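Local coordinates for serine-rich secreted cell wall anchored (LPXTG-motif ) protein (Lactobacillus reuteri ATCC 53608, PDB 5NXK) that probably acts as a beta-solenoid adhesin, a serine-rich repeat protein anchored in the cell wall that mediates attachment of the gut bacterium to its host, at residues A[222-227]-A[253-258]; A[229-234]-A[259-264]. All blocks are in the same frame, centred on the assembly; numbering follows the deposited sequence.

Interaction 1 of 2, residues A[222-227]-A[253-258]; sequences NIKLDG and IPQLEN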
ATOM      1  N   ASN A 222       2.786   7.586   9.816  1.00 25.13           N
ATOM      2  CA  ASN A 222       1.672   6.958   9.108  1.00 22.51           C
ATOM      3  C   ASN A 222       1.924   6.945   7.592  1.00 23.45           C
ATOM      4  O   ASN A 222       1.778   5.922   6.928  1.00 25.16           O
ATOM      5  CB  ASN A 222       0.354   7.674   9.401  1.00 25.05           C
ATOM      6  CG  ASN A 222      -0.045   7.589  10.867  1.00 23.68           C
ATOM      7  OD1 ASN A 222      -0.141   8.606  11.538  1.00 23.14           O
ATOM      8  ND2 ASN A 222      -0.274   6.372  11.364  1.00 22.01           N
ATOM      9  N   ILE A 223       2.279   8.102   7.055  1.00 24.34           N
ATOM     10  CA  ILE A 223       2.491   8.250   5.623  1.00 24.82           C
ATOM     11  C   ILE A 223       3.826   8.934   5.367  1.00 24.60           C
ATOM     12  O   ILE A 223       4.089  10.022   5.864  1.00 25.44           O
ATOM     13  CB  ILE A 223       1.367   9.062   4.949  1.00 20.92           C
ATOM     14  CG1 ILE A 223      -0.003   8.415   5.189  1.00 22.14           C
ATOM     15  CG2 ILE A 223       1.624   9.199   3.443  1.00 21.17           C
ATOM     16  CD1 ILE A 223      -1.171   9.266   4.643  1.00 20.95           C
ATOM     17  N   LYS A 224       4.687   8.267   4.616  1.00 23.40           N
ATOM     18  CA  LYS A 224       5.942   8.868   4.235  1.00 25.57           C
ATOM     19  C   LYS A 224       5.958   9.019   2.723  1.00 25.13           C
ATOM     20  O   LYS A 224       5.818   8.039   1.986  1.00 22.47           O
ATOM     21  CB  LYS A 224       7.140   8.041   4.725  1.00 26.40           C
ATOM     22  CG  LYS A 224       8.438   8.796   4.538  1.00 25.75           C
ATOM     23  CD  LYS A 224       9.687   8.036   4.951  1.00 28.04           C
ATOM     24  CE  LYS A 224      10.885   8.977   4.836  1.00 37.74           C
ATOM     25  NZ  LYS A 224      11.740   8.959   6.036  1.00 53.54           N
ATOM     26  N   LEU A 225       6.111  10.259   2.275  1.00 23.38           N
ATOM     27  CA  LEU A 225       6.030  10.595   0.858  1.00 20.45           C
ATOM     28  C   LEU A 225       7.429  11.013   0.383  1.00 19.97           C
ATOM     29  O   LEU A 225       8.004  11.969   0.911  1.00 21.56           O
ATOM     30  CB  LEU A 225       5.009  11.723   0.635  1.00 18.52           C
ATOM     31  CG  LEU A 225       3.541  11.442   1.015  1.00 20.07           C
ATOM     32  CD1 LEU A 225       2.687  12.715   0.918  1.00 19.49           C
ATOM     33  CD2 LEU A 225       2.926  10.308   0.187  1.00 17.68           C
ATOM     34  N   ASP A 226       7.985  10.270  -0.575  1.00 20.80           N
ATOM     35  CA  ASP A 226       9.333  10.516  -1.079  1.00 22.59           C
ATOM     36  C   ASP A 226       9.352  10.549  -2.614  1.00 28.20           C
ATOM     37  O   ASP A 226      10.212   9.927  -3.244  1.00 25.49           O
ATOM     38  CB  ASP A 226      10.304   9.447  -0.557  1.00 22.93           C
ATOM     39  CG  ASP A 226      10.769   9.722   0.874  1.00 24.94           C
ATOM     40  OD1 ASP A 226      11.084  10.893   1.195  1.00 26.08           O
ATOM     41  OD2 ASP A 226      10.789   8.770   1.687  1.00 31.77           O
ATOM     42  N   GLY A 227       8.370  11.232  -3.203  1.00 24.70           N
ATOM     43  CA  GLY A 227       8.331  11.502  -4.636  1.00 21.83           C
ATOM     44  C   GLY A 227       9.422  12.469  -5.080  1.00 27.29           C
ATOM     45  O   GLY A 227       9.661  13.484  -4.419  1.00 25.43           O
ATOM     46  N   ILE A 253      10.146  14.622   3.644  1.00 27.09           N
ATOM     47  CA  ILE A 253      11.533  15.029   3.825  1.00 28.85           C
ATOM     48  C   ILE A 253      12.373  14.275   2.797  1.00 24.12           C
ATOM     49  O   ILE A 253      12.332  13.045   2.753  1.00 26.82           O
ATOM     50  CB  ILE A 253      12.036  14.728   5.269  1.00 27.68           C
ATOM     51  CG1 ILE A 253      11.280  15.587   6.299  1.00 25.31           C
ATOM     52  CG2 ILE A 253      13.530  14.996   5.386  1.00 28.14           C
ATOM     53  CD1 ILE A 253      11.697  15.302   7.772  1.00 29.57           C
ATOM     54  N   PRO A 254      13.105  15.004   1.940  1.00 23.16           N
ATOM     55  CA  PRO A 254      13.861  14.320   0.878  1.00 24.89           C
ATOM     56  C   PRO A 254      14.879  13.315   1.432  1.00 26.05           C
ATOM     57  O   PRO A 254      15.484  13.560   2.479  1.00 27.65           O
ATOM     58  CB  PRO A 254      14.557  15.465   0.141  1.00 26.08           C
ATOM     59  CG  PRO A 254      13.683  16.689   0.417  1.00 29.30           C
ATOM     60  CD  PRO A 254      13.165  16.475   1.822  1.00 25.23           C
ATOM     61  N   GLN A 255      15.027  12.184   0.747  1.00 26.86           N
ATOM     62  CA  GLN A 255      15.941  11.118   1.157  1.00 28.84           C
ATOM     63  C   GLN A 255      17.412  11.523   1.015  1.00 34.34           C
ATOM     64  O   GLN A 255      18.283  10.978   1.700  1.00 33.53           O
ATOM     65  CB  GLN A 255      15.669   9.854   0.335  1.00 27.40           C
ATOM     66  CG  GLN A 255      14.403   9.129   0.751  1.00 27.87           C
ATOM     67  CD  GLN A 255      14.604   8.273   1.993  1.00 31.26           C
ATOM     68  OE1 GLN A 255      14.407   8.743   3.120  1.00 29.82           O
ATOM     69  NE2 GLN A 255      14.957   6.999   1.793  1.00 28.37           N
ATOM     70  N   LEU A 256      17.672  12.465   0.109  1.00 34.85           N
ATOM     71  CA  LEU A 256      19.031  12.915  -0.230  1.00 37.76           C
ATOM     72  C   LEU A 256      19.072  14.426  -0.445  1.00 36.97           C
ATOM     73  O   LEU A 256      18.033  15.051  -0.648  1.00 33.98           O
ATOM     74  CB  LEU A 256      19.545  12.222  -1.485  1.00 33.84           C
ATOM     75  CG  LEU A 256      19.557  10.693  -1.511  1.00 36.04           C
ATOM     76  CD1 LEU A 256      19.854  10.236  -2.917  1.00 39.44           C
ATOM     77  CD2 LEU A 256      20.564  10.132  -0.517  1.00 37.38           C
ATOM     78  N   GLU A 257      20.276  14.996  -0.424  1.00 35.00           N
ATOM     79  CA  GLU A 257      20.494  16.439  -0.607  1.00 44.07           C
ATOM     80  C   GLU A 257      20.226  16.972  -2.024  1.00 45.96           C
ATOM     81  O   GLU A 257      19.969  18.164  -2.197  1.00 50.88           O
ATOM     82  CB  GLU A 257      21.941  16.795  -0.240  1.00 54.56           C
ATOM     83  CG  GLU A 257      22.313  16.652   1.220  1.00 65.57           C
ATOM     84  CD  GLU A 257      21.447  17.492   2.140  1.00 76.80           C
ATOM     85  OE1 GLU A 257      21.271  18.698   1.850  1.00 77.59           O
ATOM     86  OE2 GLU A 257      20.949  16.953   3.153  1.00 83.12           O
ATOM     87  N   ASN A 258      20.294  16.117  -3.040  1.00 39.43           N
ATOM     88  CA  ASN A 258      20.108  16.611  -4.408  1.00 45.99           C
ATOM     89  C   ASN A 258      18.672  16.464  -4.909  1.00 46.37           C
ATOM     90  O   ASN A 258      18.438  16.370  -6.115  1.00 41.57           O
ATOM     91  CB  ASN A 258      21.044  15.880  -5.372  1.00 49.22           C
ATOM     92  CG  ASN A 258      20.800  14.380  -5.393  1.00 58.21           C
ATOM     93  OD1 ASN A 258      20.153  13.831  -4.498  1.00 52.95           O
ATOM     94  ND2 ASN A 258      21.327  13.705  -6.415  1.00 63.00           N
TER
HETATM   95  O   HOH W   1      13.573  11.101   4.133  1.00 30.14           O
HETATM   96  O   HOH W   2      12.910  11.705  -0.983  1.00 24.92           O
HETATM   97  O   HOH W   3       9.589  11.828   3.338  1.00 25.94           O
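With CG anti to the carbonyl carbon in both Asp226 and Gln255, and the glutamine chain bent at chi2 (-80°), the side chain of Gln255 crosses that of Asp226 at about a right angle. Lys224 instead holds CG anti to its backbone N (chi1 -170°), and its chain runs straight until chi4 turns the ammonium. The direct touch is van der Waals packing of a methylene against a carboxylate: Gln255 CG lies 3.7 Å from Asp226 CG, and the amide and carboxylate planes are inclined by 32°. No hydrogen bond passes directly between the segments. Asp226 OD1 even lies 2.9 Å from Ile253 O, an acceptor facing an acceptor, and three waters mediate around this pair. One donates to OD1 of Asp226 and accepts from the backbone N of Gln255, 2.8 Å away. Another accepts from Ile253 N and probably donates to OD1 of Asp226. The third gives its two protons to Ile253 O and to OE1 of Gln255, 2.7 Å from the latter, and takes a weak bond from Lys224 NZ. The nearby ammonium may ease the crowding of oxygens. Trp189 NE1 holds OD2 of Asp226, while Gln255 NE2 reaches Arg153 O. The contact is a water-mediated join between the end of strand 221-226 and the irregular loop after strand 248-252, linking successive coils of a parallel beta-solenoid, consistent with the right-handed pectate lyase-like fold.

Interaction 2 of 2, residues A[229-234]-A[259-264]; sequences RENHFI and IFTRGN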
ATOM      1  N   ARG A 229       9.464  14.483  -7.718  1.00 18.52           N
ATOM      2  CA  ARG A 229       8.941  15.775  -8.197  1.00 18.66           C
ATOM      3  C   ARG A 229       7.661  16.236  -7.470  1.00 21.51           C
ATOM      4  O   ARG A 229       7.449  17.432  -7.310  1.00 22.48           O
ATOM      5  CB  ARG A 229       8.704  15.765  -9.723  1.00 21.75           C
ATOM      6  CG  ARG A 229       7.585  14.868 -10.257  1.00 23.57           C
ATOM      7  CD  ARG A 229       7.122  15.347 -11.676  1.00 25.81           C
ATOM      8  NE  ARG A 229       6.093  16.398 -11.583  1.00 28.81           N
ATOM      9  CZ  ARG A 229       6.243  17.659 -11.992  1.00 28.46           C
ATOM     10  NH1 ARG A 229       7.379  18.049 -12.561  1.00 27.80           N
ATOM     11  NH2 ARG A 229       5.245  18.536 -11.837  1.00 20.73           N
ATOM     12  N   GLU A 230       6.789  15.310  -7.073  1.00 23.58           N
ATOM     13  CA  GLU A 230       5.552  15.698  -6.380  1.00 21.66           C
ATOM     14  C   GLU A 230       5.217  14.725  -5.257  1.00 23.62           C
ATOM     15  O   GLU A 230       5.468  13.515  -5.354  1.00 20.80           O
ATOM     16  CB  GLU A 230       4.334  15.745  -7.327  1.00 23.28           C
ATOM     17  CG  GLU A 230       4.429  16.659  -8.560  1.00 28.16           C
ATOM     18  CD  GLU A 230       3.199  16.539  -9.475  1.00 30.62           C
ATOM     19  OE1 GLU A 230       2.074  16.315  -8.958  1.00 29.03           O
ATOM     20  OE2 GLU A 230       3.373  16.576 -10.723  1.00 27.30           O
ATOM     21  N   ASN A 231       4.618  15.269  -4.203  1.00 19.59           N
ATOM     22  CA  ASN A 231       4.133  14.485  -3.073  1.00 21.11           C
ATOM     23  C   ASN A 231       2.755  15.007  -2.697  1.00 23.57           C
ATOM     24  O   ASN A 231       2.619  16.182  -2.426  1.00 24.38           O
ATOM     25  CB  ASN A 231       5.089  14.595  -1.885  1.00 18.26           C
ATOM     26  CG  ASN A 231       6.442  13.966  -2.169  1.00 22.05           C
ATOM     27  OD1 ASN A 231       6.612  12.755  -2.025  1.00 21.69           O
ATOM     28  ND2 ASN A 231       7.397  14.782  -2.622  1.00 19.75           N
ATOM     29  N   HIS A 232       1.745  14.148  -2.658  1.00 22.08           N
ATOM     30  CA  HIS A 232       0.384  14.624  -2.405  1.00 21.21           C
ATOM     31  C   HIS A 232      -0.316  13.837  -1.318  1.00 21.04           C
ATOM     32  O   HIS A 232      -0.174  12.624  -1.249  1.00 23.65           O
ATOM     33  CB  HIS A 232      -0.468  14.541  -3.672  1.00 20.84           C
ATOM     34  CG  HIS A 232       0.021  15.391  -4.793  1.00 22.10           C
ATOM     35  ND1 HIS A 232      -0.391  16.702  -4.974  1.00 21.25           N
ATOM     36  CD2 HIS A 232       0.847  15.120  -5.832  1.00 20.98           C
ATOM     37  CE1 HIS A 232       0.185  17.199  -6.046  1.00 20.68           C
ATOM     38  NE2 HIS A 232       0.948  16.257  -6.589  1.00 21.46           N
ATOM     39  N   PHE A 233      -1.066  14.531  -0.467  1.00 19.40           N
ATOM     40  CA  PHE A 233      -2.029  13.866   0.406  1.00 19.12           C
ATOM     41  C   PHE A 233      -3.333  14.618   0.229  1.00 23.13           C
ATOM     42  O   PHE A 233      -3.426  15.800   0.595  1.00 21.07           O
ATOM     43  CB  PHE A 233      -1.585  13.874   1.871  1.00 18.47           C
ATOM     44  CG  PHE A 233      -2.553  13.181   2.813  1.00 19.93           C
ATOM     45  CD1 PHE A 233      -3.101  11.949   2.483  1.00 22.81           C
ATOM     46  CD2 PHE A 233      -2.872  13.743   4.047  1.00 20.35           C
ATOM     47  CE1 PHE A 233      -3.973  11.295   3.347  1.00 25.36           C
ATOM     48  CE2 PHE A 233      -3.742  13.101   4.922  1.00 23.75           C
ATOM     49  CZ  PHE A 233      -4.290  11.877   4.582  1.00 26.09           C
ATOM     50  N   ILE A 234      -4.307  13.963  -0.392  1.00 18.54           N
ATOM     51  CA  ILE A 234      -5.542  14.623  -0.781  1.00 20.40           C
ATOM     52  C   ILE A 234      -6.719  13.963  -0.080  1.00 24.52           C
ATOM     53  O   ILE A 234      -6.956  12.781  -0.252  1.00 22.06           O
ATOM     54  CB  ILE A 234      -5.770  14.573  -2.301  1.00 21.82           C
ATOM     55  CG1 ILE A 234      -4.596  15.212  -3.035  1.00 29.61           C
ATOM     56  CG2 ILE A 234      -7.061  15.300  -2.665  1.00 24.18           C
ATOM     57  CD1 ILE A 234      -4.642  14.996  -4.527  1.00 35.49           C
ATOM     58  N   ILE A 259      17.712  16.438  -3.990  1.00 40.02           N
ATOM     59  CA  ILE A 259      16.311  16.291  -4.379  1.00 38.89           C
ATOM     60  C   ILE A 259      15.525  17.572  -4.125  1.00 37.26           C
ATOM     61  O   ILE A 259      15.432  18.052  -2.995  1.00 35.75           O
ATOM     62  CB  ILE A 259      15.638  15.124  -3.628  1.00 36.42           C
ATOM     63  CG1 ILE A 259      16.328  13.801  -3.977  1.00 33.13           C
ATOM     64  CG2 ILE A 259      14.147  15.071  -3.948  1.00 35.95           C
ATOM     65  CD1 ILE A 259      15.822  12.590  -3.175  1.00 32.29           C
ATOM     66  N   PHE A 260      15.001  18.136  -5.205  1.00 33.81           N
ATOM     67  CA  PHE A 260      14.214  19.361  -5.167  1.00 32.29           C
ATOM     68  C   PHE A 260      12.799  19.012  -5.596  1.00 33.12           C
ATOM     69  O   PHE A 260      12.550  18.723  -6.769  1.00 27.42           O
ATOM     70  CB  PHE A 260      14.831  20.425  -6.060  1.00 36.27           C
ATOM     71  CG  PHE A 260      16.242  20.765  -5.687  1.00 39.01           C
ATOM     72  CD1 PHE A 260      17.302  20.026  -6.190  1.00 44.95           C
ATOM     73  CD2 PHE A 260      16.509  21.803  -4.810  1.00 43.80           C
ATOM     74  CE1 PHE A 260      18.605  20.321  -5.832  1.00 51.06           C
ATOM     75  CE2 PHE A 260      17.808  22.111  -4.445  1.00 44.49           C
ATOM     76  CZ  PHE A 260      18.858  21.370  -4.959  1.00 51.21           C
ATOM     77  N   THR A 261      11.895  18.941  -4.623  1.00 26.93           N
ATOM     78  CA  THR A 261      10.581  18.374  -4.869  1.00 22.99           C
ATOM     79  C   THR A 261       9.444  19.275  -4.374  1.00 23.11           C
ATOM     80  O   THR A 261       9.667  20.412  -3.955  1.00 19.45           O
ATOM     81  CB  THR A 261      10.490  16.967  -4.240  1.00 25.77           C
ATOM     82  OG1 THR A 261       9.338  16.280  -4.736  1.00 26.23           O
ATOM     83  CG2 THR A 261      10.500  17.032  -2.704  1.00 22.54           C
ATOM     84  N   ARG A 262       8.218  18.783  -4.495  1.00 20.53           N
ATOM     85  CA  ARG A 262       7.032  19.564  -4.142  1.00 18.20           C
ATOM     86  C   ARG A 262       6.170  18.758  -3.176  1.00 20.71           C
ATOM     87  O   ARG A 262       6.186  17.530  -3.220  1.00 22.32           O
ATOM     88  CB  ARG A 262       6.228  19.866  -5.405  1.00 21.49           C
ATOM     89  CG  ARG A 262       7.013  20.605  -6.486  1.00 24.83           C
ATOM     90  CD  ARG A 262       6.173  20.705  -7.750  1.00 30.17           C
ATOM     91  NE  ARG A 262       6.914  21.213  -8.909  1.00 34.27           N
ATOM     92  CZ  ARG A 262       7.968  20.633  -9.487  1.00 35.42           C
ATOM     93  NH1 ARG A 262       8.465  19.477  -9.034  1.00 30.92           N
ATOM     94  NH2 ARG A 262       8.529  21.228 -10.534  1.00 29.47           N
ATOM     95  N   GLY A 263       5.389  19.441  -2.342  1.00 26.00           N
ATOM     96  CA  GLY A 263       4.427  18.773  -1.484  1.00 24.19           C
ATOM     97  C   GLY A 263       3.121  19.548  -1.520  1.00 22.54           C
ATOM     98  O   GLY A 263       3.114  20.773  -1.554  1.00 22.68           O
ATOM     99  N   ASN A 264       2.012  18.825  -1.540  1.00 22.45           N
ATOM    100  CA  ASN A 264       0.707  19.451  -1.536  1.00 24.04           C
ATOM    101  C   ASN A 264      -0.240  18.575  -0.711  1.00 24.14           C
ATOM    102  O   ASN A 264      -0.469  17.388  -1.018  1.00 22.04           O
ATOM    103  CB  ASN A 264       0.170  19.656  -2.964  1.00 28.81           C
ATOM    104  CG  ASN A 264       0.848  20.827  -3.691  1.00 38.93           C
ATOM    105  OD1 ASN A 264       1.884  20.647  -4.352  1.00 38.81           O
ATOM    106  ND2 ASN A 264       0.276  22.030  -3.570  1.00 35.59           N
TER
HETATM  107  O   HOH W   4       3.291  18.030  -4.870  1.00 23.37           O
HETATM  108  O   HOH W   5      -2.526  17.603  -3.491  1.00 41.82           O
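Backbone hydrogen bonds join strands 230-234 and 261-264, which run parallel at 11° with axes 4.6 Å apart. Asn264 N approaches Asn231 O nearly along the C=O axis at 2.9 Å, and Asn264 O receives Phe233 N in its carbonyl plane, so the backbone of Asn264 is held by both its N and its O. CA-H...O contacts from Gly263 to Asn231 O and from His232 to Asn264 O supplement them. Among side-chain to backbone bonds, ND2 of Asn231 reaches Arg262 O at 3.1 Å from above the carbonyl plane; OD1 of the same amide accepts from Gly227 N. Thr261 OG1 packs beside this amide and probably hydrogen-bonds to Gly227 O. His232 pairs with Asn264 as a parallel bridge, so that successive coils stack strand on strand in one parallel sheet, as in a beta-solenoid, and Phe233 packs onto Ile223 of another face. Charged groups gather at the N-terminal ends of the strands. Arg262, extended from CG to NE, brings NH1 onto a lone pair of Arg229 O at 2.9 Å. Its guanidinium also stacks on that of Arg229, centres 4.3 Å apart and planes 26° apart, a like-charge pairing probably eased by Glu230: OE2 takes both NE and NH2 of Arg229 side-on, forming a salt bridge. OE1 of Glu230 accepts His232 NE2 at 2.6 Å through its anti lone pair, which fixes the ring's rotation and may raise the imidazole's basicity. Alongside that ring lies Asn264, its CB 3.6 Å from His232 ND1; one water joins Asn264 OD1 to Asn231 N, another touches ND1.

In the fold
From the N terminus the chain enters strand 221-226, turns at Gly227 and continues into strand 230-235, so the first segments of both interactions follow each other on adjoining faces of one coil. After strands 240-244 and 248-252 it returns through 253-258, where interaction 1 closes a loop of about one solenoid turn, and then runs directly into 259-264, where interaction 2 closes a second loop of similar length, shifted a few residues along the chain. The two loops therefore cross rather than nest. Interaction 1 ties the C-terminal end of strand 221-226 to the connection leaving the neighbouring strand 248-252 of the same sheet, whereas interaction 2 joins neighbouring strands of the eleven-stranded sheet. The turn at Gly227 links the two contacts.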